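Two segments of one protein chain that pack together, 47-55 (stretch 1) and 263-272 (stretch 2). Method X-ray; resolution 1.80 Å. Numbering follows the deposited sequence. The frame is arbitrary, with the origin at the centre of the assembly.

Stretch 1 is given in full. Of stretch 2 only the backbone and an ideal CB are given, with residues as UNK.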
# COMPACT_ATOMS: atom_id res chain seq x y z
N ALA B 47 15.54 -8.28 -10.98
CA ALA B 47 14.75 -9.51 -11.13
C ALA B 47 14.89 -10.11 -12.52
O ALA B 47 15.04 -11.33 -12.68
CB ALA B 47 13.30 -9.26 -10.80
N CYS B 48 14.86 -9.25 -13.53
CA CYS B 48 15.02 -9.72 -14.91
C CYS B 48 16.35 -10.41 -15.13
O CYS B 48 16.40 -11.53 -15.64
CB CYS B 48 14.86 -8.54 -15.86
SG CYS B 48 15.17 -8.96 -17.58
N GLY B 49 17.42 -9.74 -14.75
CA GLY B 49 18.75 -10.29 -14.87
C GLY B 49 18.85 -11.65 -14.21
O GLY B 49 19.34 -12.59 -14.80
N ALA B 50 18.36 -11.74 -12.97
CA ALA B 50 18.40 -12.99 -12.19
C ALA B 50 17.62 -14.11 -12.89
O ALA B 50 18.14 -15.19 -13.02
CB ALA B 50 17.87 -12.76 -10.82
N LYS B 51 16.46 -13.80 -13.43
CA LYS B 51 15.61 -14.79 -14.15
C LYS B 51 16.26 -15.24 -15.45
O LYS B 51 16.01 -16.35 -15.86
CB LYS B 51 14.22 -14.25 -14.42
CG LYS B 51 13.37 -14.06 -13.18
CD LYS B 51 11.95 -14.49 -13.41
CE LYS B 51 10.97 -13.97 -12.39
NZ LYS B 51 9.59 -14.30 -12.80
N LEU B 52 17.14 -14.43 -16.04
CA LEU B 52 17.87 -14.77 -17.28
C LEU B 52 19.14 -15.57 -16.98
O LEU B 52 19.92 -15.73 -17.87
CB LEU B 52 18.19 -13.51 -18.08
CG LEU B 52 17.01 -12.74 -18.65
CD1 LEU B 52 17.47 -11.46 -19.28
CD2 LEU B 52 16.22 -13.56 -19.65
N MET B 53 19.27 -15.96 -15.72
CA MET B 53 20.39 -16.80 -15.23
C MET B 53 21.75 -16.12 -15.36
O MET B 53 22.71 -16.79 -15.65
CB MET B 53 20.39 -18.18 -15.90
CG MET B 53 19.03 -18.81 -15.91
SD MET B 53 18.54 -19.15 -14.25
CE MET B 53 19.88 -20.15 -13.66
N TYR B 54 21.80 -14.81 -15.14
CA TYR B 54 23.12 -14.14 -15.04
C TYR B 54 23.30 -13.69 -13.59
O TYR B 54 22.34 -13.20 -13.07
CB TYR B 54 23.27 -12.97 -16.00
CG TYR B 54 24.72 -12.60 -16.17
CD1 TYR B 54 25.52 -13.30 -17.05
CD2 TYR B 54 25.30 -11.62 -15.40
CE1 TYR B 54 26.86 -13.01 -17.18
CE2 TYR B 54 26.63 -11.32 -15.52
CZ TYR B 54 27.42 -12.01 -16.41
OH TYR B 54 28.73 -11.71 -16.53
N PRO B 55 24.46 -13.91 -12.96
CA PRO B 55 24.70 -13.52 -11.58
C PRO B 55 24.32 -12.05 -11.42
O PRO B 55 24.92 -11.27 -12.02
CB PRO B 55 26.21 -13.64 -11.40
CG PRO B 55 26.64 -14.61 -12.45
CD PRO B 55 25.63 -14.52 -13.56
N UNK B 263 17.36 -4.54 -19.08
CA UNK B 263 18.15 -5.55 -18.38
C UNK B 263 18.56 -6.72 -19.28
O UNK B 263 19.66 -7.26 -19.13
CB UNK B 263 17.36 -6.08 -17.18
N UNK B 264 17.68 -7.13 -20.20
CA UNK B 264 17.98 -8.26 -21.09
C UNK B 264 19.08 -7.86 -22.07
O UNK B 264 19.98 -8.63 -22.40
CB UNK B 264 16.73 -8.71 -21.85
N UNK B 265 19.00 -6.62 -22.54
CA UNK B 265 20.07 -6.07 -23.38
C UNK B 265 21.40 -6.15 -22.63
O UNK B 265 22.41 -6.58 -23.17
CB UNK B 265 19.76 -4.62 -23.78
N UNK B 266 21.40 -5.73 -21.37
CA UNK B 266 22.63 -5.72 -20.53
C UNK B 266 23.20 -7.12 -20.36
O UNK B 266 24.39 -7.28 -20.41
CB UNK B 266 22.34 -5.12 -19.15
N UNK B 267 22.33 -8.10 -20.17
CA UNK B 267 22.77 -9.51 -19.97
C UNK B 267 23.40 -9.99 -21.28
O UNK B 267 24.44 -10.54 -21.24
CB UNK B 267 21.61 -10.42 -19.56
N UNK B 268 22.75 -9.71 -22.39
CA UNK B 268 23.30 -10.14 -23.69
C UNK B 268 24.64 -9.45 -23.93
O UNK B 268 25.55 -10.08 -24.39
CB UNK B 268 22.33 -9.83 -24.83
N UNK B 269 24.72 -8.17 -23.60
CA UNK B 269 25.96 -7.41 -23.82
C UNK B 269 27.07 -7.93 -22.91
O UNK B 269 28.12 -8.19 -23.40
CB UNK B 269 25.73 -5.92 -23.57
N UNK B 270 26.79 -8.18 -21.63
CA UNK B 270 27.85 -8.69 -20.71
C UNK B 270 28.26 -10.13 -21.08
O UNK B 270 29.37 -10.51 -20.80
CB UNK B 270 27.36 -8.65 -19.26
N UNK B 271 27.39 -10.89 -21.74
CA UNK B 271 27.75 -12.24 -22.21
C UNK B 271 28.55 -12.20 -23.52
O UNK B 271 28.88 -13.25 -23.99
CB UNK B 271 26.49 -13.08 -22.41
N UNK B 272 28.76 -11.04 -24.12
CA UNK B 272 29.63 -10.97 -25.31
C UNK B 272 28.89 -11.08 -26.62
O UNK B 272 29.52 -11.22 -27.64
CB UNK B 272 30.68 -12.08 -25.25

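Most of stretch 2 is helical, and its axis passes 9.0 Å from that of helix 47-51, at 46° between their N-to-C directions.

At position 263 the CA lies 5.9 Å from the CA of Gly49. Its CA-to-CB bond points toward stretch 1, and the ideal CB is already 3.6 Å from Cys48 SG and 4.4 Å from Gly49 N. Little room remains along this direction, so alanine, glycine or perhaps serine would suit. The residue is Ala263, whose CB packs 3.7 Å from Cys48 SG.

At 264 the bond points sideways, with the ideal CB 3.8 Å from Leu52 CD1 and 4.5 Å from Cys48 SG. The neighbours are apolar; a small apolar side chain fits readily against Leu52 CD1. Ala264 is found, its CB 3.8 Å from Leu52 CD1.

Positions 265 and 266 have nothing of stretch 1 within 5.5 Å of their ideal CB atoms, so stretch 1 sets no preference. They are Phe265 and Ala266.

Position 267, one turn after 263, points toward stretch 1 again. Its ideal CB is 4.3 Å from Leu52 CD1, 4.7 Å from Tyr54 CB and 5.5 Å from Gly49 CA, an apolar hollow with room for a few carbons. Valine, isoleucine or leucine are plausible. Val267, with chi1 t, has CG2 4.1 Å from both Leu52 CD1 and Gly49 CA, and both methyls lie near Tyr54 CB, CG1 at 4.1 Å and CG2 at 4.2 Å.

Positions 268 and 269 again find no stretch 1 atom near their ideal CB atoms; Ala268 and Met269 occupy them.

Position 270 points toward the Tyr54 ring, its ideal CB 4.3 Å from Tyr54 OH. An aliphatic or otherwise compact side chain could cover the ring. Val270, chi1 p, sets CG1 3.8 Å from the ring centroid and 17° off the normal, a CH-pi contact over one face; CG2 is 3.5 Å from Tyr54 OH. A water donates to both Tyr54 OH (2.7 Å from its O) and Val270 O (3.1 Å from its O), bridging the stretches.

At 271 the bond points sideways and the ideal CB is 5.2 Å from Tyr54 CE1, so a longer side chain, polar or apolar, could reach the ring. Glu271 does: its end comes nearer, with OE2 3.7 Å from Tyr54 CD1.

Position 272 has phi/psi of 94/15, where a CB would jam against the preceding carbonyl O. Gly272 fits this Schellman turn, its N bonding Met269 O at 3.0 Å.

Stretch 2 263-272: AAFAVAMVEG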
# COMPACT_ATOMS: atom_id res chain seq x y z
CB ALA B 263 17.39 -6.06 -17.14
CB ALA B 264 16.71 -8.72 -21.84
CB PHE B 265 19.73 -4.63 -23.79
CG PHE B 265 20.80 -3.99 -24.64
CD1 PHE B 265 21.91 -3.39 -24.06
CD2 PHE B 265 20.66 -3.98 -26.02
CE1 PHE B 265 22.89 -2.80 -24.86
CE2 PHE B 265 21.65 -3.39 -26.81
CZ PHE B 265 22.75 -2.80 -26.23
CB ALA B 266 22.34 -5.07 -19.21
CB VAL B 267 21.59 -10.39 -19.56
CG1 VAL B 267 21.95 -11.85 -19.67
CG2 VAL B 267 21.11 -10.04 -18.16
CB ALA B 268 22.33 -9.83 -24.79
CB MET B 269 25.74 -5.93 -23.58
CG MET B 269 27.01 -5.15 -23.53
SD MET B 269 26.66 -3.40 -23.54
CE MET B 269 26.38 -3.18 -25.29
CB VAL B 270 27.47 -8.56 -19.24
CG1 VAL B 270 26.38 -9.52 -18.85
CG2 VAL B 270 28.69 -8.69 -18.35
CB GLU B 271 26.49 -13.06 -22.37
CG GLU B 271 25.89 -13.42 -21.04
CD GLU B 271 24.66 -14.29 -21.19
OE1 GLU B 271 24.22 -14.41 -22.33
OE2 GLU B 271 24.17 -14.78 -20.17
O HOH W 1 30.22 -12.46 -18.61
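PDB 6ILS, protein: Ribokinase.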